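Transcriptional regulatory protein RcsB (Escherichia coli, PDB 5I4C) acts as the response regulator of the Rcs phosphorelay, binding regulatory DNA alone or with RcsA to control capsule, biofilm and cell-division genes. Local coordinates at residues Thr39-Ile42 / Asn43-Lys47; Ile71-Lys75 / Arg76-Ser80. All blocks are in the same frame, centred on the assembly; numbering follows the deposited sequence.

Interaction 1. Residues Thr39-Ile42 / Asn43-Lys47; sequences TALI and NNLPK
Asn-44 folds its side chain back over the preceding helix turn, and its amide nitrogen ND2 donates to the carbonyl oxygen of Ala-40 at 2.8 Å. CG stands anti to the residue's own carbonyl carbon (chi1 -70°), which carries the amide back along the helix. The backbone N of Asn-44 reaches the same oxygen, Ala-40 O, at 3.1 Å, from the opposite face of the carbonyl plane, so one residue grips Ala-40 O with two bonds. The other end of the amide is used as well: Asn-44 OD1 accepts from Lys-47 NZ at 3.1 Å, the lysine chain running nearly extended beyond CG. With both ends engaged, the rotation of the Asn-44 amide is fixed.

On the buried side Leu-41, Ile-42 and Leu-45 meet one another. Leu-41 and Leu-45, four residues apart, lie alongside each other and point the same way, CD1 against CD1 at 3.9 Å; Ile-42 brings its own CD1 to Leu-45 CD1 at 4.1 Å, coming in at a slant. Ile-7 of strand 4-9 touches both leucines. The backbone bond from Leu-45 N to Leu-41 O, 2.8 Å, carries the helical bonding into the 3-10 segment 45-47, where Pro-46, lacking an N-H, sets its CD 3.4 Å from Ile-42 O.

This is the C-terminal part of an amphipathic helix, its leucines turned to strands of the central parallel sheet, Ile-42 to helix 67-77 and the asparagines outward, part of the CheY-like receiver domain of RcsB.

Interaction 2. Residues Ile71-Lys75 / Arg76-Ser80; sequences IKYIK and RHFPS
Tyr-73 lays its ring face against the imidazole of His-77, one turn further along the helix. The two form an offset stack with centroids 4.0 Å apart and planes inclined by 24°. The overlap is uneven: His-77 CD2 sits over the centre of the phenol ring, whereas Tyr-73 CZ faces the imidazole nearer its rim. Tyr-73 CZ and His-77 CD2 are the closest pair, at 3.2 Å. Different first torsions bring the rings together. Tyr-73 sends CG anti to its backbone N (chi1 -171°), forward along the helix, while His-77 holds CG beside its own N (chi1 -72°) and leans back. The carbonyl oxygen of Tyr-73 also lies in the imidazole plane, at its edge by CD2, and takes the backbone N-H of His-77 in a fairly straight bond, N to O 2.9 Å.

Helix 67-77 is the crossover of the beta-alpha-beta unit that joins strands 52-56 and 82-87 of the receiver domain, and here it runs out. Phe-78 is the first residue to leave helical geometry, although its N still donates to Ile-74 O at 2.8 Å. Its ring crosses Ile-74 at a slant, Phe-78 CD2 to Ile-74 CG2 at 4.2 Å, and its CE2 comes near the edge of the Tyr-73 ring. Ile-74 itself is buried, with Ile-83 of the following strand against it. Past the helix, Pro-79 swings its CA to 3.2 Å from Lys-75 O, a CA-H...O contact with the last turn. The Lys-75 chain bends at chi2 and chi3, and its NZ makes a weak hydrogen bond to Asp-102 O in a loop beyond.

Along the chain the two contacts come in series, neither nesting nor crossing. Interaction 1 lies toward the C-terminal end of helix 38-44 and runs into the 3-10 segment; the chain then passes through strand 52-56 before interaction 2 closes the end of helix 67-77 and leads on to strand 82-87. Each contact is local, so neither spans a long loop. Their centres are 12 Å apart, yet their side chains meet directly: Ile-42 packs between the helices against Tyr-73 and Ile-74, with Ile-42 CG2 3.6 Å from Tyr-73 CE1, while the Phe-78 ring rests against Leu-45 and Pro-46. Two neighbouring helices of the receiver fold are thus joined toward their C-terminal ends.

Interaction 1. Residues Thr39-Ile42 / Asn43-Lys47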
ATOM      1  N   THR A  39      19.635  -3.570  -5.130  1.00 26.39           N
ATOM      2  CA  THR A  39      20.658  -3.517  -6.138  1.00 28.87           C
ATOM      3  C   THR A  39      20.414  -2.405  -7.169  1.00 28.35           C
ATOM      4  O   THR A  39      21.330  -1.670  -7.552  1.00 26.95           O
ATOM      5  CB  THR A  39      20.758  -4.842  -6.895  1.00 31.02           C
ATOM      6  OG1 THR A  39      21.097  -5.854  -5.961  1.00 33.38           O
ATOM      7  CG2 THR A  39      21.832  -4.774  -7.969  1.00 32.59           C
ATOM      8  N   ALA A  40      19.179  -2.332  -7.648  1.00 28.40           N
ATOM      9  CA  ALA A  40      18.745  -1.267  -8.513  1.00 27.18           C
ATOM     10  C   ALA A  40      18.909   0.083  -7.827  1.00 26.36           C
ATOM     11  O   ALA A  40      19.430   1.015  -8.410  1.00 26.99           O
ATOM     12  CB  ALA A  40      17.272  -1.505  -8.938  1.00 28.48           C
ATOM     13  N   LEU A  41      18.497   0.188  -6.582  1.00 25.16           N
ATOM     14  CA  LEU A  41      18.733   1.383  -5.810  1.00 24.57           C
ATOM     15  C   LEU A  41      20.195   1.878  -5.780  1.00 25.39           C
ATOM     16  O   LEU A  41      20.496   3.051  -6.113  1.00 24.17           O
ATOM     17  CB  LEU A  41      18.332   1.113  -4.350  1.00 25.76           C
ATOM     18  CG  LEU A  41      18.598   2.253  -3.350  1.00 24.38           C
ATOM     19  CD1 LEU A  41      17.922   3.543  -3.749  1.00 24.81           C
ATOM     20  CD2 LEU A  41      18.048   1.895  -1.988  1.00 25.71           C
ATOM     21  N   ILE A  42      21.065   0.999  -5.341  1.00 25.32           N
ATOM     22  CA  ILE A  42      22.461   1.315  -5.139  1.00 27.18           C
ATOM     23  C   ILE A  42      23.127   1.589  -6.471  1.00 28.07           C
ATOM     24  O   ILE A  42      23.923   2.504  -6.571  1.00 26.40           O
ATOM     25  CB  ILE A  42      23.205   0.180  -4.392  1.00 28.48           C
ATOM     26  CG1 ILE A  42      22.733   0.022  -2.931  1.00 30.52           C
ATOM     27  CG2 ILE A  42      24.749   0.323  -4.489  1.00 28.79           C
ATOM     28  CD1 ILE A  42      22.671   1.309  -2.179  1.00 33.61           C
ATOM     29  N   ASN A  43      22.763   0.825  -7.497  1.00 29.22           N
ATOM     30  CA  ASN A  43      23.299   1.051  -8.837  1.00 32.02           C
ATOM     31  C   ASN A  43      22.978   2.376  -9.423  1.00 30.29           C
ATOM     32  O   ASN A  43      23.808   2.937 -10.104  1.00 30.28           O
ATOM     33  CB  ASN A  43      22.837   0.005  -9.843  1.00 35.23           C
ATOM     34  CG  ASN A  43      23.592  -1.253  -9.748  1.00 40.07           C
ATOM     35  OD1 ASN A  43      24.647  -1.314  -9.158  1.00 45.08           O
ATOM     36  ND2 ASN A  43      23.024  -2.302 -10.289  1.00 47.71           N
ATOM     37  N   ASN A  44      21.796   2.895  -9.138  1.00 28.29           N
ATOM     38  CA  ASN A  44      21.366   4.145  -9.746  1.00 28.45           C
ATOM     39  C   ASN A  44      21.476   5.352  -8.837  1.00 28.73           C
ATOM     40  O   ASN A  44      21.484   6.446  -9.323  1.00 29.14           O
ATOM     41  CB  ASN A  44      19.972   3.972 -10.205  1.00 29.08           C
ATOM     42  CG  ASN A  44      19.915   3.059 -11.355  1.00 31.47           C
ATOM     43  OD1 ASN A  44      20.366   3.404 -12.451  1.00 36.70           O
ATOM     44  ND2 ASN A  44      19.518   1.818 -11.112  1.00 32.70           N
ATOM     45  N   LEU A  45      21.649   5.154  -7.551  1.00 27.96           N
ATOM     46  CA  LEU A  45      21.872   6.250  -6.608  1.00 30.31           C
ATOM     47  C   LEU A  45      22.856   7.346  -7.071  1.00 30.41           C
ATOM     48  O   LEU A  45      22.507   8.499  -7.027  1.00 32.02           O
ATOM     49  CB  LEU A  45      22.260   5.751  -5.199  1.00 30.58           C
ATOM     50  CG  LEU A  45      21.146   5.917  -4.149  1.00 32.56           C
ATOM     51  CD1 LEU A  45      21.426   5.141  -2.877  1.00 34.03           C
ATOM     52  CD2 LEU A  45      20.961   7.355  -3.811  1.00 33.93           C
ATOM     53  N   PRO A  46      24.065   6.989  -7.493  1.00 30.81           N
ATOM     54  CA  PRO A  46      25.000   8.056  -7.914  1.00 32.08           C
ATOM     55  C   PRO A  46      24.470   8.905  -9.069  1.00 32.00           C
ATOM     56  O   PRO A  46      24.920  10.049  -9.268  1.00 31.31           O
ATOM     57  CB  PRO A  46      26.247   7.297  -8.352  1.00 32.85           C
ATOM     58  CG  PRO A  46      26.119   5.926  -7.688  1.00 32.80           C
ATOM     59  CD  PRO A  46      24.631   5.652  -7.678  1.00 31.27           C
ATOM     60  N   LYS A  47      23.502   8.375  -9.820  1.00 32.56           N
ATOM     61  CA  LYS A  47      22.999   9.050 -11.048  1.00 33.15           C
ATOM     62  C   LYS A  47      21.855  10.087 -10.832  1.00 35.04           C
ATOM     63  O   LYS A  47      21.389  10.750 -11.779  1.00 35.71           O
ATOM     64  CB  LYS A  47      22.571   8.006 -12.082  1.00 33.99           C
ATOM     65  CG  LYS A  47      23.596   6.927 -12.398  1.00 35.92           C
ATOM     66  CD  LYS A  47      22.866   5.811 -13.178  1.00 37.77           C
ATOM     67  CE  LYS A  47      23.693   4.582 -13.370  1.00 38.36           C
ATOM     68  NZ  LYS A  47      22.945   3.618 -14.216  1.00 39.85           N
TER

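Interaction 2. Residues Ile71-Lys75 / Arg76-Ser80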
ATOM      1  N   ILE A  71      21.678  -0.382   5.406  1.00 27.59           N
ATOM      2  CA  ILE A  71      21.966   0.938   5.979  1.00 30.47           C
ATOM      3  C   ILE A  71      23.434   1.254   6.119  1.00 30.16           C
ATOM      4  O   ILE A  71      23.877   2.366   5.788  1.00 29.87           O
ATOM      5  CB  ILE A  71      21.267   1.181   7.322  1.00 34.15           C
ATOM      6  CG1 ILE A  71      19.745   1.193   7.192  1.00 33.62           C
ATOM      7  CG2 ILE A  71      21.700   2.528   7.939  1.00 36.46           C
ATOM      8  CD1 ILE A  71      19.275   1.763   5.901  1.00 35.13           C
ATOM      9  N   LYS A  72      24.176   0.307   6.616  1.00 32.54           N
ATOM     10  CA  LYS A  72      25.640   0.432   6.748  1.00 32.91           C
ATOM     11  C   LYS A  72      26.310   0.678   5.415  1.00 30.44           C
ATOM     12  O   LYS A  72      27.189   1.507   5.293  1.00 30.74           O
ATOM     13  CB  LYS A  72      26.211  -0.853   7.341  1.00 36.23           C
ATOM     14  CG  LYS A  72      26.018  -0.969   8.824  1.00 41.40           C
ATOM     15  CD  LYS A  72      26.549  -2.316   9.331  1.00 46.04           C
ATOM     16  CE  LYS A  72      27.520  -2.089  10.453  1.00 52.36           C
ATOM     17  NZ  LYS A  72      27.647  -3.345  11.199  1.00 58.61           N
ATOM     18  N   TYR A  73      25.907  -0.055   4.414  1.00 29.51           N
ATOM     19  CA  TYR A  73      26.364   0.191   3.054  1.00 28.76           C
ATOM     20  C   TYR A  73      26.123   1.657   2.617  1.00 27.18           C
ATOM     21  O   TYR A  73      27.063   2.353   2.181  1.00 25.18           O
ATOM     22  CB  TYR A  73      25.746  -0.826   2.062  1.00 29.63           C
ATOM     23  CG  TYR A  73      26.372  -0.711   0.704  1.00 31.49           C
ATOM     24  CD1 TYR A  73      25.974   0.305  -0.170  1.00 31.87           C
ATOM     25  CD2 TYR A  73      27.485  -1.503   0.336  1.00 33.89           C
ATOM     26  CE1 TYR A  73      26.607   0.518  -1.378  1.00 31.30           C
ATOM     27  CE2 TYR A  73      28.097  -1.327  -0.918  1.00 35.32           C
ATOM     28  CZ  TYR A  73      27.652  -0.317  -1.760  1.00 33.74           C
ATOM     29  OH  TYR A  73      28.202  -0.045  -2.952  1.00 34.88           O
ATOM     30  N   ILE A  74      24.899   2.129   2.759  1.00 26.20           N
ATOM     31  CA  ILE A  74      24.532   3.510   2.321  1.00 26.28           C
ATOM     32  C   ILE A  74      25.259   4.579   3.140  1.00 27.52           C
ATOM     33  O   ILE A  74      25.742   5.596   2.572  1.00 26.77           O
ATOM     34  CB  ILE A  74      23.013   3.716   2.359  1.00 27.54           C
ATOM     35  CG1 ILE A  74      22.361   2.757   1.366  1.00 28.80           C
ATOM     36  CG2 ILE A  74      22.648   5.137   1.964  1.00 26.38           C
ATOM     37  CD1 ILE A  74      20.906   2.644   1.489  1.00 30.94           C
ATOM     38  N   LYS A  75      25.360   4.386   4.458  1.00 27.42           N
ATOM     39  CA  LYS A  75      26.054   5.374   5.280  1.00 31.20           C
ATOM     40  C   LYS A  75      27.483   5.519   4.905  1.00 29.84           C
ATOM     41  O   LYS A  75      28.015   6.597   4.976  1.00 29.31           O
ATOM     42  CB  LYS A  75      26.041   5.076   6.768  1.00 36.18           C
ATOM     43  CG  LYS A  75      24.695   4.962   7.434  1.00 41.15           C
ATOM     44  CD  LYS A  75      23.804   6.175   7.264  1.00 48.80           C
ATOM     45  CE  LYS A  75      24.213   7.413   8.086  1.00 57.92           C
ATOM     46  NZ  LYS A  75      23.176   8.512   7.894  1.00 65.12           N
ATOM     47  N   ARG A  76      28.091   4.429   4.481  1.00 30.67           N
ATOM     48  CA  ARG A  76      29.506   4.446   4.110  1.00 32.94           C
ATOM     49  C   ARG A  76      29.711   5.009   2.732  1.00 30.80           C
ATOM     50  O   ARG A  76      30.613   5.809   2.504  1.00 30.56           O
ATOM     51  CB  ARG A  76      29.968   3.022   4.196  1.00 34.07           C
ATOM     52  CG  ARG A  76      31.378   2.848   3.954  1.00 37.20           C
ATOM     53  CD  ARG A  76      31.808   1.492   4.493  1.00 40.00           C
ATOM     54  NE  ARG A  76      33.083   1.384   3.870  1.00 41.59           N
ATOM     55  CZ  ARG A  76      33.283   0.859   2.665  1.00 44.52           C
ATOM     56  NH1 ARG A  76      32.333   0.223   2.019  1.00 41.91           N
ATOM     57  NH2 ARG A  76      34.504   0.904   2.152  1.00 46.96           N
ATOM     58  N   HIS A  77      28.908   4.548   1.774  1.00 28.40           N
ATOM     59  CA  HIS A  77      29.121   4.950   0.377  1.00 28.71           C
ATOM     60  C   HIS A  77      28.431   6.270  -0.035  1.00 28.04           C
ATOM     61  O   HIS A  77      28.852   6.890  -0.991  1.00 28.24           O
ATOM     62  CB  HIS A  77      28.642   3.831  -0.573  1.00 30.37           C
ATOM     63  CG  HIS A  77      29.539   2.641  -0.578  1.00 31.70           C
ATOM     64  ND1 HIS A  77      30.702   2.594  -1.325  1.00 32.45           N
ATOM     65  CD2 HIS A  77      29.494   1.486   0.125  1.00 33.89           C
ATOM     66  CE1 HIS A  77      31.294   1.428  -1.125  1.00 34.56           C
ATOM     67  NE2 HIS A  77      30.577   0.731  -0.265  1.00 35.04           N
ATOM     68  N   PHE A  78      27.396   6.686   0.659  1.00 26.67           N
ATOM     69  CA  PHE A  78      26.633   7.935   0.398  1.00 27.81           C
ATOM     70  C   PHE A  78      26.488   8.659   1.751  1.00 28.40           C
ATOM     71  O   PHE A  78      25.382   8.791   2.327  1.00 27.59           O
ATOM     72  CB  PHE A  78      25.282   7.624  -0.241  1.00 27.71           C
ATOM     73  CG  PHE A  78      25.398   6.716  -1.463  1.00 28.56           C
ATOM     74  CD1 PHE A  78      25.777   7.238  -2.686  1.00 31.56           C
ATOM     75  CD2 PHE A  78      25.194   5.383  -1.363  1.00 28.10           C
ATOM     76  CE1 PHE A  78      25.896   6.422  -3.804  1.00 33.03           C
ATOM     77  CE2 PHE A  78      25.312   4.565  -2.466  1.00 28.76           C
ATOM     78  CZ  PHE A  78      25.642   5.085  -3.674  1.00 30.77           C
ATOM     79  N   PRO A  79      27.605   9.109   2.302  1.00 29.70           N
ATOM     80  CA  PRO A  79      27.500   9.550   3.721  1.00 32.19           C
ATOM     81  C   PRO A  79      26.662  10.805   4.038  1.00 33.70           C
ATOM     82  O   PRO A  79      26.278  10.965   5.189  1.00 37.97           O
ATOM     83  CB  PRO A  79      28.960   9.743   4.151  1.00 34.37           C
ATOM     84  CG  PRO A  79      29.685   9.983   2.886  1.00 33.70           C
ATOM     85  CD  PRO A  79      28.983   9.228   1.792  1.00 31.80           C
ATOM     86  N   SER A  80      26.333  11.652   3.083  1.00 31.63           N
ATOM     87  CA  SER A  80      25.439  12.792   3.339  1.00 32.82           C
ATOM     88  C   SER A  80      23.991  12.568   2.897  1.00 30.46           C
ATOM     89  O   SER A  80      23.185  13.467   2.993  1.00 34.54           O
ATOM     90  CB  SER A  80      25.990  14.007   2.674  1.00 34.41           C
ATOM     91  OG  SER A  80      27.326  14.175   3.102  1.00 38.50           O
TER